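Local atomic coordinates of NAD-dependent epimerase/dehydratase (Veillonella parvula DSM 2008, PDB entry 3R6D), a protein that probably binds a nicotinamide dinucleotide cofactor through a Rossmann-type domain, as expected of an NAD-dependent epimerase or dehydratase. Residues 110-115 and 137-142. Numbering follows the deposited sequence.
Sequences GLSGEF and QARNVL
R139 reaches from helix 129-144 to the loop that follows strand 102-108 and hands one N-H of its guanidinium to the backbone of L111: NH1 lies 3.0 Å from L111 O, with an angle of 149° at the hydrogen. The oxygen sits in the guanidinium plane, whereas the donor stands well above the carbonyl plane, 65° out of it, away from either lone pair. An arginine suits the place because it spans the 9.3 Å between the CA atoms of L111 and R139 and its flat, many-donor head serves L111 O, N140 OD1 and two waters at once. Its CG is anti to the backbone N, and a bend at chi3 (72°) turns the guanidinium toward N140. There the amide oxygen OD1 takes both NE and NH2, the latter at 2.9 Å, a side-on grip that holds the flat group in place and aims NH1 at the loop. Two waters widen the bridge. One donates to L111 O and accepts from R139 NH2; the other accepts from R139 NH1 and meets the short hydroxyl of S112, OG, at 2.8 Å. L111 suits both partners: its side chain packs on V132, E135 and R136 of the same helix while its backbone O faces the arginine. Within the loop, E114 accepts from G110 N and S112 N, bracing the turn that presents L111 O. This is a surface contact made by one direct hydrogen bond and two water bridges in a Rossmann-like fold, tying the loop beyond a parallel strand's C-terminal end to the helix that precedes the next strand, 148-158.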
loop_
_atom_site.group_PDB
_atom_site.type_symbol
_atom_site.label_atom_id
_atom_site.label_comp_id
_atom_site.label_asym_id
_atom_site.label_seq_id
_atom_site.Cartn_x
_atom_site.Cartn_y
_atom_site.Cartn_z
ATOM N N GLY A 110 -11.896 -4.774 6.676
ATOM C CA GLY A 110 -12.635 -5.214 7.846
ATOM C C GLY A 110 -12.813 -4.180 8.925
ATOM O O GLY A 110 -13.581 -4.430 9.869
ATOM N N LEU A 111 -12.150 -3.022 8.794
ATOM C CA LEU A 111 -12.228 -1.915 9.793
ATOM C C LEU A 111 -13.331 -0.854 9.515
ATOM O O LEU A 111 -13.468 0.125 10.267
ATOM C CB LEU A 111 -10.881 -1.222 9.919
ATOM C CG LEU A 111 -9.648 -2.051 10.193
ATOM C CD1 LEU A 111 -8.460 -1.097 10.292
ATOM C CD2 LEU A 111 -9.856 -2.913 11.465
ATOM N N SER A 112 -14.088 -1.017 8.438
ATOM C CA SER A 112 -15.204 -0.112 8.087
ATOM C C SER A 112 -16.509 -0.897 8.061
ATOM O O SER A 112 -17.473 -0.517 7.334
ATOM C CB SER A 112 -14.958 0.494 6.697
ATOM O OG SER A 112 -13.754 1.260 6.682
ATOM N N GLY A 113 -16.606 -1.953 8.882
ATOM C CA GLY A 113 -17.830 -2.784 8.918
ATOM C C GLY A 113 -18.180 -3.459 7.609
ATOM O O GLY A 113 -19.354 -3.796 7.360
ATOM N N GLU A 114 -17.188 -3.708 6.750
ATOM C CA GLU A 114 -17.518 -4.102 5.398
ATOM C C GLU A 114 -17.550 -5.618 5.179
ATOM O O GLU A 114 -18.077 -6.063 4.158
ATOM C CB GLU A 114 -16.606 -3.382 4.361
ATOM C CG GLU A 114 -15.149 -3.817 4.298
ATOM C CD GLU A 114 -14.227 -3.104 5.242
ATOM O OE1 GLU A 114 -14.541 -2.965 6.448
ATOM O OE2 GLU A 114 -13.117 -2.728 4.797
ATOM N N PHE A 115 -16.962 -6.418 6.069
ATOM C CA PHE A 115 -16.948 -7.870 5.878
ATOM C C PHE A 115 -18.261 -8.475 6.382
ATOM O O PHE A 115 -18.824 -7.998 7.367
ATOM C CB PHE A 115 -15.807 -8.513 6.706
ATOM C CG PHE A 115 -14.439 -8.554 6.044
ATOM C CD1 PHE A 115 -14.260 -8.622 4.671
ATOM C CD2 PHE A 115 -13.321 -8.658 6.852
ATOM C CE1 PHE A 115 -12.957 -8.737 4.112
ATOM C CE2 PHE A 115 -12.056 -8.773 6.291
ATOM C CZ PHE A 115 -11.871 -8.842 4.924
ATOM N N GLN A 137 -5.631 3.205 13.884
ATOM C CA GLN A 137 -5.065 4.513 14.186
ATOM C C GLN A 137 -4.312 5.091 12.980
ATOM O O GLN A 137 -4.460 6.270 12.697
ATOM C CB GLN A 137 -4.169 4.448 15.427
ATOM C CG GLN A 137 -5.006 4.292 16.726
ATOM C CD GLN A 137 -4.204 4.359 18.021
ATOM O OE1 GLN A 137 -3.113 3.813 18.094
ATOM N NE2 GLN A 137 -4.772 5.017 19.073
ATOM N N ALA A 138 -3.528 4.264 12.269
ATOM C CA ALA A 138 -2.820 4.713 11.052
ATOM C C ALA A 138 -3.774 5.193 9.966
ATOM O O ALA A 138 -3.574 6.261 9.371
ATOM C CB ALA A 138 -1.949 3.603 10.517
ATOM N N ARG A 139 -4.868 4.437 9.793
ATOM C CA ARG A 139 -5.900 4.834 8.860
ATOM C C ARG A 139 -6.507 6.181 9.227
ATOM O O ARG A 139 -6.622 7.078 8.383
ATOM C CB ARG A 139 -6.994 3.784 8.811
ATOM C CG ARG A 139 -8.182 4.297 8.020
ATOM C CD ARG A 139 -9.419 3.602 8.395
ATOM N NE ARG A 139 -9.895 3.989 9.716
ATOM C CZ ARG A 139 -10.889 3.359 10.301
ATOM N NH1 ARG A 139 -11.476 2.324 9.694
ATOM N NH2 ARG A 139 -11.312 3.774 11.485
ATOM N N ASN A 140 -6.867 6.353 10.509
ATOM C CA ASN A 140 -7.447 7.619 10.968
ATOM C C ASN A 140 -6.508 8.783 10.746
ATOM O O ASN A 140 -6.941 9.826 10.274
ATOM C CB ASN A 140 -7.827 7.544 12.452
ATOM C CG ASN A 140 -8.973 6.579 12.707
ATOM O OD1 ASN A 140 -9.654 6.133 11.771
ATOM N ND2 ASN A 140 -9.192 6.246 13.981
ATOM N N VAL A 141 -5.210 8.594 11.053
ATOM C CA VAL A 141 -4.250 9.687 10.856
ATOM C C VAL A 141 -4.242 10.095 9.373
ATOM O O VAL A 141 -4.210 11.281 9.025
ATOM C CB VAL A 141 -2.827 9.309 11.332
ATOM C CG1 VAL A 141 -1.781 10.325 10.823
ATOM C CG2 VAL A 141 -2.803 9.245 12.884
ATOM N N LEU A 142 -4.203 9.103 8.473
ATOM C CA LEU A 142 -4.127 9.440 7.050
ATOM C C LEU A 142 -5.411 10.123 6.549
ATOM O O LEU A 142 -5.362 11.128 5.832
ATOM C CB LEU A 142 -3.757 8.216 6.209
ATOM C CG LEU A 142 -3.539 8.479 4.731
ATOM C CD1 LEU A 142 -2.482 9.574 4.470
ATOM C CD2 LEU A 142 -3.145 7.162 4.050
HETATM O O HOH W 1 -12.922 1.605 12.646
HETATM O O HOH W 2 -10.944 1.254 6.963
#